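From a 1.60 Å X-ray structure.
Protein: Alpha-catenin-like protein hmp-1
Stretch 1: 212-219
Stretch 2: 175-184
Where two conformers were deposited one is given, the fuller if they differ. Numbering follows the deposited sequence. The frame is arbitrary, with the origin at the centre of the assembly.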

# COMPACT_ATOMS: atom_id res chain seq x y z
N ALA A 212 -0.10 22.78 5.00
CA ALA A 212 -1.05 23.76 4.46
C ALA A 212 -2.47 23.40 4.89
O ALA A 212 -3.24 24.29 5.27
CB ALA A 212 -0.95 23.82 2.95
N LEU A 213 -2.83 22.12 4.83
CA LEU A 213 -4.14 21.71 5.31
C LEU A 213 -4.32 22.07 6.79
O LEU A 213 -5.36 22.60 7.17
CB LEU A 213 -4.36 20.21 5.10
CG LEU A 213 -5.65 19.63 5.69
CD1 LEU A 213 -6.88 20.29 5.08
CD2 LEU A 213 -5.72 18.10 5.54
N ARG A 214 -3.33 21.75 7.62
CA ARG A 214 -3.46 22.01 9.05
C ARG A 214 -3.61 23.50 9.38
O ARG A 214 -4.31 23.87 10.32
CB ARG A 214 -2.25 21.46 9.82
CG ARG A 214 -2.12 19.96 9.79
CD ARG A 214 -3.43 19.25 10.06
NE ARG A 214 -4.03 19.60 11.36
CZ ARG A 214 -3.83 18.92 12.49
NH1 ARG A 214 -3.02 17.87 12.51
NH2 ARG A 214 -4.43 19.31 13.60
N GLN A 215 -2.94 24.35 8.61
CA GLN A 215 -3.02 25.79 8.82
C GLN A 215 -4.32 26.38 8.28
O GLN A 215 -4.89 27.31 8.87
CB GLN A 215 -1.83 26.48 8.16
CG GLN A 215 -2.04 27.97 7.90
CD GLN A 215 -1.17 28.49 6.77
OE1 GLN A 215 -1.67 28.83 5.69
NE2 GLN A 215 0.13 28.56 7.01
N THR A 216 -4.78 25.85 7.15
CA THR A 216 -5.93 26.43 6.46
C THR A 216 -7.26 26.06 7.10
O THR A 216 -8.18 26.87 7.17
CB THR A 216 -5.95 26.02 4.98
OG1 THR A 216 -4.77 26.52 4.34
CG2 THR A 216 -7.16 26.58 4.28
N ALA A 217 -7.40 24.82 7.57
CA ALA A 217 -8.72 24.42 8.05
C ALA A 217 -9.26 25.28 9.22
O ALA A 217 -10.45 25.66 9.21
CB ALA A 217 -8.72 22.93 8.41
N PRO A 218 -8.43 25.61 10.23
CA PRO A 218 -8.94 26.45 11.32
C PRO A 218 -9.36 27.83 10.82
O PRO A 218 -10.30 28.42 11.36
CB PRO A 218 -7.75 26.56 12.29
CG PRO A 218 -6.90 25.40 11.97
CD PRO A 218 -7.08 25.10 10.52
N LEU A 219 -8.66 28.34 9.81
CA LEU A 219 -9.02 29.64 9.24
C LEU A 219 -10.32 29.55 8.45
O LEU A 219 -11.09 30.51 8.39
CB LEU A 219 -7.89 30.15 8.36
CG LEU A 219 -6.61 30.52 9.11
CD1 LEU A 219 -5.46 30.66 8.14
CD2 LEU A 219 -6.79 31.82 9.87
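Stretch 2 175-184: LYNLLISQIE

A proline in the middle of a helix is the least expected participant in this helix-helix contact. P218 has no amide hydrogen to give to the turn before it, and the helix of stretch 1 is kinked where that bond is missing, yet the chain remains helical through 219 and the proline still meets its neighbour. Its CA lies 3.4 Å from the OH of Y176, and its ring atom CG lies 3.7 Å from the same oxygen.

The setting is a classical one: two helices of a single chain packed side by side and running in opposite directions. Both stretches are helical throughout and belong to longer helices. Their N-to-C directions differ by 173°, so the pair is almost exactly antiparallel, with a closest axial approach of 11.3 Å. As stretch 1 ascends, stretch 2 therefore descends: R214 pairs with I183, A217 with L179 and P218 with Y176, at CA to CA separations of 7.7, 8.4 and 8.7 Å respectively.

Such packing illustrates how a large side chain on one helix can lie close against a small one on the other. I183, in chi1 m and chi2 t, extends its CD1 to 3.5 Å from the CB of A217, a close apolar contact with a residue whose side chain ends at that atom. CD1 of I183 also lies 4.1 Å from CD1 of L213, one turn earlier in stretch 1, so the isoleucine touches two successive turns of the facing helix. L179 adds a looser contact, its CD2 standing 4.4 Å from the CB of A217. Further along, the CA-to-CB bond of Y176 points toward stretch 1, and with chi1 t its ring brings CE1 to 3.9 Å from the backbone O of A217, before its hydroxyl reaches the proline.

At the other end of the contact, charge borders the apolar contacts. The CA-to-CB bond of R214 points sideways and that of E184 points away, but both side chains bend back until their ends meet. R214 achieves this with chi1, chi2 and chi3 all m. Its NH2 donates a hydrogen bond to OE2 of E184 at 3.0 Å, part of a salt bridge; the N-H...O angle of 139° is well short of linear. On its way the arginine passes over I183: CD and NE of R214 lie 3.5 and 3.6 Å from CG2 of I183, so the chain rests against the isoleucine right into its guanidinium while NH2 reaches the glutamate. The whole arrangement buries 334 Å², summed over both stretches.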

# COMPACT_ATOMS: atom_id res chain seq x y z
N LEU A 175 -20.19 20.71 11.93
CA LEU A 175 -19.36 20.23 10.84
C LEU A 175 -17.87 20.41 11.17
O LEU A 175 -17.08 19.55 10.83
CB LEU A 175 -19.71 20.93 9.53
CG LEU A 175 -21.07 20.47 8.98
CD1 LEU A 175 -21.54 21.47 7.93
CD2 LEU A 175 -20.95 19.08 8.38
N TYR A 176 -17.50 21.49 11.85
CA TYR A 176 -16.08 21.63 12.16
C TYR A 176 -15.69 20.60 13.22
O TYR A 176 -14.58 20.09 13.18
CB TYR A 176 -15.71 23.06 12.60
CG TYR A 176 -14.20 23.22 12.70
CD1 TYR A 176 -13.39 22.95 11.60
CD2 TYR A 176 -13.58 23.65 13.88
CE1 TYR A 176 -12.01 23.07 11.67
CE2 TYR A 176 -12.18 23.79 13.96
CZ TYR A 176 -11.42 23.50 12.84
OH TYR A 176 -10.04 23.61 12.89
N ASN A 177 -16.60 20.26 14.13
CA ASN A 177 -16.29 19.17 15.06
C ASN A 177 -15.93 17.87 14.32
O ASN A 177 -15.01 17.15 14.71
CB ASN A 177 -17.45 18.93 16.02
CG ASN A 177 -17.37 19.79 17.26
OD1 ASN A 177 -16.31 20.34 17.58
ND2 ASN A 177 -18.49 19.94 17.95
N LEU A 178 -16.65 17.58 13.25
CA LEU A 178 -16.37 16.40 12.44
C LEU A 178 -15.05 16.57 11.71
O LEU A 178 -14.21 15.68 11.70
CB LEU A 178 -17.50 16.13 11.43
CG LEU A 178 -18.84 15.61 11.97
CD1 LEU A 178 -19.93 15.64 10.88
CD2 LEU A 178 -18.69 14.21 12.54
N LEU A 179 -14.85 17.75 11.12
CA LEU A 179 -13.64 18.01 10.37
C LEU A 179 -12.38 17.88 11.22
O LEU A 179 -11.36 17.39 10.75
CB LEU A 179 -13.72 19.42 9.76
CG LEU A 179 -12.78 19.70 8.60
CD1 LEU A 179 -13.13 18.84 7.40
CD2 LEU A 179 -12.80 21.18 8.21
N ILE A 180 -12.45 18.31 12.48
CA ILE A 180 -11.29 18.24 13.38
C ILE A 180 -10.81 16.82 13.44
O ILE A 180 -9.62 16.56 13.25
CB ILE A 180 -11.62 18.74 14.79
CG1 ILE A 180 -11.75 20.27 14.77
CG2 ILE A 180 -10.52 18.33 15.81
CD1 ILE A 180 -12.43 20.83 15.99
N SER A 181 -11.75 15.90 13.66
CA SER A 181 -11.37 14.49 13.82
C SER A 181 -10.90 13.90 12.50
O SER A 181 -9.92 13.15 12.49
CB SER A 181 -12.53 13.68 14.40
OG SER A 181 -12.72 14.05 15.75
N GLN A 182 -11.56 14.23 11.41
CA GLN A 182 -11.18 13.67 10.13
C GLN A 182 -9.77 14.12 9.73
O GLN A 182 -8.99 13.34 9.18
CB GLN A 182 -12.20 14.04 9.06
CG GLN A 182 -13.52 13.34 9.28
CD GLN A 182 -14.60 13.84 8.36
OE1 GLN A 182 -14.41 14.80 7.63
NE2 GLN A 182 -15.74 13.15 8.36
N ILE A 183 -9.47 15.38 10.00
CA ILE A 183 -8.15 15.91 9.65
C ILE A 183 -7.07 15.32 10.56
O ILE A 183 -5.97 15.04 10.10
CB ILE A 183 -8.14 17.43 9.72
CG1 ILE A 183 -8.95 17.99 8.54
CG2 ILE A 183 -6.72 17.98 9.68
CD1 ILE A 183 -9.04 19.49 8.50
N GLU A 184 -7.40 15.11 11.84
CA GLU A 184 -6.44 14.45 12.73
C GLU A 184 -6.11 13.02 12.26
O GLU A 184 -4.94 12.64 12.28
CB GLU A 184 -6.97 14.42 14.16
CG GLU A 184 -6.90 15.75 14.89
CD GLU A 184 -5.50 16.14 15.32
OE1 GLU A 184 -4.59 15.28 15.31
OE2 GLU A 184 -5.32 17.31 15.70